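PDB 5Y5R: pyrethroid hydrolase from Sphingobium faniae, which hydrolyses the carboxylic ester bond of pyrethroid insecticides such as permethrin and cypermethrin, splitting them into an alcohol and a cyclopropanecarboxylic acid. Local coordinates for residues L13-C18 with H169-Q174; E120-T125 with P206-R211. All coordinates share one frame; numbering follows the deposited sequence.

Interaction 1. Residues L13-C18 with H169-Q174; sequences LNRGAC and HFIQTQ. With 8NL ((2-methyl-3-phenyl-phenyl)methyl (1~{S})-3-[(~{E})-2-chloranyl-3,3,3-tris(fluoranyl)prop-1-enyl]-2,2-dimethyl-cyclopropane-1-carboxylate), chain G.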
loop_
_atom_site.group_PDB
_atom_site.type_symbol
_atom_site.label_atom_id
_atom_site.label_comp_id
_atom_site.label_asym_id
_atom_site.label_seq_id
_atom_site.Cartn_x
_atom_site.Cartn_y
_atom_site.Cartn_z
ATOM N N LEU A 13 -7.395 -1.010 -6.933
ATOM C CA LEU A 13 -7.732 -1.937 -8.013
ATOM C C LEU A 13 -7.010 -3.289 -7.934
ATOM O O LEU A 13 -7.116 -4.089 -8.884
ATOM C CB LEU A 13 -7.412 -1.304 -9.377
ATOM C CG LEU A 13 -8.377 -0.211 -9.801
ATOM C CD1 LEU A 13 -7.884 0.463 -11.063
ATOM C CD2 LEU A 13 -9.704 -0.838 -10.045
ATOM N N ASN A 14 -6.306 -3.586 -6.843
ATOM C CA ASN A 14 -5.540 -4.822 -6.713
ATOM C C ASN A 14 -6.175 -5.764 -5.683
ATOM O O ASN A 14 -7.131 -5.421 -4.982
ATOM C CB ASN A 14 -4.073 -4.511 -6.344
ATOM C CG ASN A 14 -3.224 -4.163 -7.541
ATOM O OD1 ASN A 14 -3.451 -3.142 -8.242
ATOM N ND2 ASN A 14 -2.251 -5.015 -7.823
ATOM N N ARG A 15 -5.620 -6.981 -5.587
ATOM C CA ARG A 15 -5.997 -7.975 -4.588
ATOM C C ARG A 15 -4.735 -8.544 -3.925
ATOM O O ARG A 15 -3.630 -8.394 -4.441
ATOM C CB ARG A 15 -6.826 -9.107 -5.232
ATOM C CG ARG A 15 -8.024 -8.618 -6.082
ATOM C CD ARG A 15 -8.821 -9.803 -6.664
ATOM N NE ARG A 15 -9.352 -10.691 -5.634
ATOM C CZ ARG A 15 -9.761 -11.954 -5.835
ATOM N NH1 ARG A 15 -9.692 -12.532 -7.031
ATOM N NH2 ARG A 15 -10.238 -12.648 -4.817
ATOM N N GLY A 16 -4.909 -9.258 -2.799
ATOM C CA GLY A 16 -3.749 -9.762 -2.063
ATOM C C GLY A 16 -2.825 -10.649 -2.877
ATOM O O GLY A 16 -1.606 -10.648 -2.666
ATOM N N ALA A 17 -3.370 -11.346 -3.870
ATOM C CA ALA A 17 -2.585 -12.250 -4.701
ATOM C C ALA A 17 -1.450 -11.563 -5.456
ATOM O O ALA A 17 -0.555 -12.261 -5.963
ATOM C CB ALA A 17 -3.504 -12.973 -5.695
ATOM N N CYS A 18 -1.473 -10.232 -5.587
ATOM C CA CYS A 18 -0.371 -9.571 -6.277
ATOM C C CYS A 18 0.961 -9.781 -5.585
ATOM O O CYS A 18 1.995 -9.639 -6.235
ATOM C CB CYS A 18 -0.606 -8.056 -6.431
ATOM S SG CYS A 18 -0.479 -7.031 -4.932
ATOM N N HIS A 169 -5.129 -10.938 -9.742
ATOM C CA HIS A 169 -4.448 -9.850 -9.033
ATOM C C HIS A 169 -5.271 -8.569 -8.921
ATOM O O HIS A 169 -4.888 -7.676 -8.139
ATOM C CB HIS A 169 -3.123 -9.535 -9.708
ATOM C CG HIS A 169 -2.088 -10.605 -9.526
ATOM N ND1 HIS A 169 -0.742 -10.364 -9.710
ATOM C CD2 HIS A 169 -2.195 -11.909 -9.175
ATOM C CE1 HIS A 169 -0.060 -11.474 -9.468
ATOM N NE2 HIS A 169 -0.919 -12.426 -9.143
ATOM N N PHE A 170 -6.361 -8.458 -9.695
ATOM C CA PHE A 170 -7.048 -7.188 -9.937
ATOM C C PHE A 170 -8.544 -7.265 -9.664
ATOM O O PHE A 170 -9.154 -8.333 -9.733
ATOM C CB PHE A 170 -6.832 -6.747 -11.381
ATOM C CG PHE A 170 -5.391 -6.750 -11.799
ATOM C CD1 PHE A 170 -4.442 -6.056 -11.042
ATOM C CD2 PHE A 170 -4.982 -7.416 -12.935
ATOM C CE1 PHE A 170 -3.113 -6.045 -11.404
ATOM C CE2 PHE A 170 -3.644 -7.402 -13.323
ATOM C CZ PHE A 170 -2.706 -6.705 -12.552
ATOM N N ILE A 171 -9.138 -6.099 -9.386
ATOM C CA ILE A 171 -10.589 -5.919 -9.398
ATOM C C ILE A 171 -10.938 -4.872 -10.459
ATOM O O ILE A 171 -10.068 -4.240 -11.059
ATOM C CB ILE A 171 -11.169 -5.529 -8.015
ATOM C CG1 ILE A 171 -10.450 -4.315 -7.451
ATOM C CG2 ILE A 171 -11.122 -6.662 -7.012
ATOM C CD1 ILE A 171 -11.168 -3.699 -6.273
ATOM N N GLN A 172 -12.240 -4.713 -10.701
ATOM C CA GLN A 172 -12.726 -3.830 -11.757
ATOM C C GLN A 172 -12.995 -2.412 -11.282
ATOM O O GLN A 172 -12.841 -1.477 -12.078
ATOM C CB GLN A 172 -14.026 -4.386 -12.368
ATOM C CG GLN A 172 -13.816 -5.606 -13.253
ATOM C CD GLN A 172 -12.797 -5.373 -14.366
ATOM O OE1 GLN A 172 -13.113 -4.738 -15.384
ATOM N NE2 GLN A 172 -11.576 -5.859 -14.176
ATOM N N THR A 173 -13.494 -2.243 -10.049
ATOM C CA THR A 173 -13.899 -0.943 -9.522
ATOM C C THR A 173 -13.448 -0.736 -8.075
ATOM O O THR A 173 -13.747 -1.550 -7.194
ATOM C CB THR A 173 -15.429 -0.745 -9.621
ATOM O OG1 THR A 173 -15.856 -0.920 -10.978
ATOM C CG2 THR A 173 -15.790 0.667 -9.223
ATOM N N GLN A 174 -12.805 0.405 -7.831
ATOM C CA GLN A 174 -12.189 0.758 -6.560
ATOM C C GLN A 174 -13.011 1.810 -5.825
ATOM O O GLN A 174 -13.448 2.787 -6.440
ATOM C CB GLN A 174 -10.795 1.326 -6.812
ATOM C CG GLN A 174 -10.285 2.061 -5.604
ATOM C CD GLN A 174 -9.741 1.098 -4.570
ATOM O OE1 GLN A 174 -9.132 0.075 -4.914
ATOM N NE2 GLN A 174 -10.038 1.362 -3.315
HETATM C C 8NL G . -4.175 0.495 -10.223
HETATM C C8 8NL G . -4.681 -2.584 -12.815
HETATM C C9 8NL G . -5.617 -2.766 -13.829
HETATM C C10 8NL G . -5.861 -1.754 -14.747
HETATM C C11 8NL G . -5.129 -0.578 -14.599
HETATM C C12 8NL G . -4.193 -0.416 -13.578
HETATM C C13 8NL G . -2.022 0.351 -8.076
HETATM O O 8NL G . -2.009 1.793 -8.206
HETATM CL CL 8NL G . -4.014 8.646 -8.499
HETATM C C21 8NL G . -3.803 6.965 -8.001
HETATM C C22 8NL G . -4.789 5.952 -8.530
HETATM F F2 8NL G . -4.180 5.232 -9.456
HETATM F F1 8NL G . -5.279 5.163 -7.593
HETATM F F 8NL G . -5.790 6.621 -9.064
HETATM C C20 8NL G . -2.769 6.627 -7.228
HETATM C C16 8NL G . -2.571 5.205 -6.753
HETATM C C17 8NL G . -1.149 5.137 -6.206
HETATM C C18 8NL G . -1.677 5.180 -4.779
HETATM C C19 8NL G . -0.279 6.341 -6.601
HETATM C C15 8NL G . -1.594 4.211 -7.373
HETATM C C14 8NL G . -2.057 2.779 -7.088
HETATM O O1 8NL G . -2.514 2.484 -5.982
HETATM C C2 8NL G . -2.059 -0.503 -9.354
HETATM C C3 8NL G . -1.027 -1.423 -9.495
HETATM C C4 8NL G . -0.932 -2.266 -10.601
HETATM C C5 8NL G . -1.912 -2.232 -11.589
HETATM C C6 8NL G . -2.968 -1.332 -11.505
HETATM C C1 8NL G . -3.046 -0.472 -10.373
HETATM C C7 8NL G . -3.963 -1.413 -12.651
HETATM O O HOH W 1 -10.005 -11.261 -9.688
#

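Interaction 2. Residues E120-T125 with P206-R211; sequences EPNRGT and PIAVQR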
loop_
_atom_site.group_PDB
_atom_site.type_symbol
_atom_site.label_atom_id
_atom_site.label_comp_id
_atom_site.label_asym_id
_atom_site.label_seq_id
_atom_site.Cartn_x
_atom_site.Cartn_y
_atom_site.Cartn_z
ATOM N N GLU A 120 1.586 22.203 -5.188
ATOM C CA GLU A 120 2.992 22.519 -4.901
ATOM C C GLU A 120 3.270 22.447 -3.430
ATOM O O GLU A 120 2.420 22.785 -2.609
ATOM C CB GLU A 120 3.390 23.897 -5.457
ATOM C CG GLU A 120 3.342 23.952 -6.943
ATOM C CD GLU A 120 4.384 23.023 -7.562
ATOM O OE1 GLU A 120 4.067 22.435 -8.622
ATOM O OE2 GLU A 120 5.453 22.782 -6.922
ATOM N N PRO A 121 4.479 21.975 -3.081
ATOM C CA PRO A 121 5.469 21.468 -4.043
ATOM C C PRO A 121 5.435 19.933 -4.207
ATOM O O PRO A 121 4.999 19.253 -3.296
ATOM C CB PRO A 121 6.785 21.908 -3.434
ATOM C CG PRO A 121 6.525 21.767 -1.952
ATOM C CD PRO A 121 5.054 22.123 -1.735
ATOM N N ASN A 122 5.893 19.445 -5.356
ATOM C CA ASN A 122 6.106 18.023 -5.604
ATOM C C ASN A 122 4.881 17.216 -5.193
ATOM O O ASN A 122 4.958 16.255 -4.426
ATOM C CB ASN A 122 7.356 17.541 -4.878
ATOM C CG ASN A 122 8.606 18.254 -5.338
ATOM O OD1 ASN A 122 8.887 18.353 -6.527
ATOM N ND2 ASN A 122 9.338 18.822 -4.381
ATOM N N ARG A 123 3.734 17.636 -5.708
ATOM C CA ARG A 123 2.472 16.934 -5.519
ATOM C C ARG A 123 1.914 16.633 -6.897
ATOM O O ARG A 123 2.084 17.426 -7.817
ATOM C CB ARG A 123 1.451 17.768 -4.725
ATOM C CG ARG A 123 1.883 18.063 -3.320
ATOM C CD ARG A 123 1.147 19.218 -2.746
ATOM N NE ARG A 123 0.910 19.034 -1.316
ATOM C CZ ARG A 123 1.852 19.066 -0.377
ATOM N NH1 ARG A 123 3.119 19.280 -0.705
ATOM N NH2 ARG A 123 1.522 18.892 0.888
ATOM N N GLY A 124 1.243 15.486 -7.025
ATOM C CA GLY A 124 0.578 15.034 -8.244
ATOM C C GLY A 124 0.960 13.672 -8.794
ATOM O O GLY A 124 2.124 13.348 -9.042
ATOM N N THR A 125 -0.059 12.891 -9.109
ATOM C CA THR A 125 0.108 11.652 -9.857
ATOM C C THR A 125 -0.702 11.742 -11.148
ATOM O O THR A 125 -1.697 11.020 -11.316
ATOM C CB THR A 125 -0.320 10.456 -9.018
ATOM O OG1 THR A 125 -1.667 10.645 -8.589
ATOM C CG2 THR A 125 0.567 10.302 -7.787
ATOM N N PRO A 206 5.746 9.511 -8.683
ATOM C CA PRO A 206 7.140 9.867 -8.997
ATOM C C PRO A 206 8.008 9.960 -7.744
ATOM O O PRO A 206 7.525 10.218 -6.639
ATOM C CB PRO A 206 7.007 11.234 -9.692
ATOM C CG PRO A 206 5.564 11.276 -10.165
ATOM C CD PRO A 206 4.782 10.518 -9.161
ATOM N N ILE A 207 9.304 9.696 -7.913
ATOM C CA ILE A 207 10.194 9.702 -6.744
ATOM C C ILE A 207 10.197 11.060 -6.052
ATOM O O ILE A 207 10.355 11.138 -4.842
ATOM C CB ILE A 207 11.624 9.287 -7.136
ATOM C CG1 ILE A 207 12.465 9.043 -5.871
ATOM C CG2 ILE A 207 12.227 10.359 -7.969
ATOM C CD1 ILE A 207 11.827 8.087 -4.918
ATOM N N ALA A 208 9.973 12.146 -6.788
ATOM C CA ALA A 208 9.867 13.461 -6.155
ATOM C C ALA A 208 8.693 13.514 -5.187
ATOM O O ALA A 208 8.791 14.114 -4.111
ATOM C CB ALA A 208 9.741 14.545 -7.208
ATOM N N VAL A 209 7.550 12.927 -5.576
ATOM C CA VAL A 209 6.394 12.901 -4.685
ATOM C C VAL A 209 6.637 11.985 -3.504
ATOM O O VAL A 209 6.242 12.285 -2.371
ATOM C CB VAL A 209 5.148 12.473 -5.465
ATOM C CG1 VAL A 209 4.002 12.304 -4.513
ATOM C CG2 VAL A 209 4.834 13.539 -6.472
ATOM N N GLN A 210 7.215 10.821 -3.769
ATOM C CA GLN A 210 7.598 9.913 -2.707
ATOM C C GLN A 210 8.445 10.633 -1.682
ATOM O O GLN A 210 8.163 10.579 -0.481
ATOM C CB GLN A 210 8.354 8.729 -3.295
ATOM C CG GLN A 210 7.476 7.781 -4.070
ATOM C CD GLN A 210 8.270 6.718 -4.753
ATOM O OE1 GLN A 210 8.852 5.827 -4.098
ATOM N NE2 GLN A 210 8.351 6.816 -6.074
ATOM N N ARG A 211 9.495 11.321 -2.145
ATOM C CA ARG A 211 10.402 11.973 -1.195
ATOM C C ARG A 211 9.750 13.171 -0.513
ATOM O O ARG A 211 10.121 13.514 0.618
ATOM C CB ARG A 211 11.711 12.397 -1.885
ATOM C CG ARG A 211 12.572 11.219 -2.351
ATOM C CD ARG A 211 13.726 11.542 -3.307
ATOM N NE ARG A 211 14.527 10.332 -3.524
ATOM C CZ ARG A 211 15.498 10.155 -4.422
ATOM N NH1 ARG A 211 16.094 8.970 -4.501
ATOM N NH2 ARG A 211 15.877 11.114 -5.245
#

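Interaction 1. Residues L13-C18 with H169-Q174
The imidazole of His169 lies with one face against the backbone of Ala17 and Cys18: Cys18 CA makes a CH-pi contact 3.7 Å from the ring centroid, 17° off the normal. ND1 of the same ring is hydrogen-bonded to Tyr234 OH. The Phe170 ring has His169 CB over the centre of one face and the bound pyrethroid on the other, its atom C8 3.9 Å from Phe170 CD1; Leu13 O and the Asn14 amide, nearly perpendicular to the ring, stand at the edge. Leu13, Asn14 and Phe170 all line the pyrethroid pocket, so the two loops form part of its wall. Asn14 and Phe170 form a single backbone bridge. Next to it, Ile171 N donates to Leu13 O (2.9 Å, 166° at the hydrogen) and Arg15 N to His169 O (2.7 Å, 134°), both donors above the carbonyl plane. Gln174, bent at chi2, brings OE1 round to Leu13 N at 2.9 Å, in plane on a lone pair. An alanine in place of His169 would probably loosen the turn at Ala17 and Cys18, since the ring over their backbone and its bond to Tyr234 would go. Arg15's guanidinium forms a salt bridge with Asp37. The contact ties the loop after strand 3-9 to the loop leading into strand 174-175, with helix 232-235 against Cys18 and Phe170 and strand 132-135 against Leu13.

Interaction 2. Residues E120-T125 with P206-R211
Pro206 stands at the N-cap position of helix 207-216, a helix that follows parallel strand 194-199 in the alpha/beta-hydrolase fold; against its first turn lies the irregular loop 120-125, which leads into helix 126-131. The proline comes in with its ring: CD is 3.9 Å from Gly124 O, and the methyl CG2 of Thr125 lies a little farther from the same carbon. Thr125 also touches the bound pyrethroid, so this corner of the loop reaches the substrate pocket, and Pro206 is itself about 6 Å, side chain to side chain, from Asp202, assigned to the charge relay. Ala208, one residue past Ile207, meets Asn122 on the outer side, its CB 4.0 Å from Asn122 OD1, while Asn122 CB rests 3.8 Å from Ala208 O. The ND2 end of that asparagine is hydrogen-bonded to Gln212, a turn further along the helix. Val209 carries the middle of the contact. Its CG1 is anti to the backbone N (chi1 174°), which leaves CG2 beside that N and facing two carbonyls of the loop, Asn122 O and Gly124 O. Gly124 has phi 125° and psi 132°, where a CB would jam against the carbonyl of Arg123. No hydrogen bond joins the two segments; Arg123, turned away, instead donates from NH1 to Pro121 O within its loop and pairs with Glu216 through NH2. The closest approach of the whole contact is Val209 CG2 to Asn122 O, at 3.4 Å.

From the N terminus, the chain leaves strand 3-9 and runs into 13-18, the first half of interaction 1. It then passes through strands 71-77 and 95-101 to 120-125, which opens interaction 2 before the first is closed. Segment 169-174 returns to 13-18 across 150 intervening residues, and 206-211 later returns to 120-125 across 80, so the two loops cross. Interaction 1 joins a loop of the main parallel sheet to the approach to the small antiparallel sheet; interaction 2 joins the loop between helices 113-116 and 126-131 to helix 207-216. Their nearest atoms are about 12 Å apart, and both border the pyrethroid pocket.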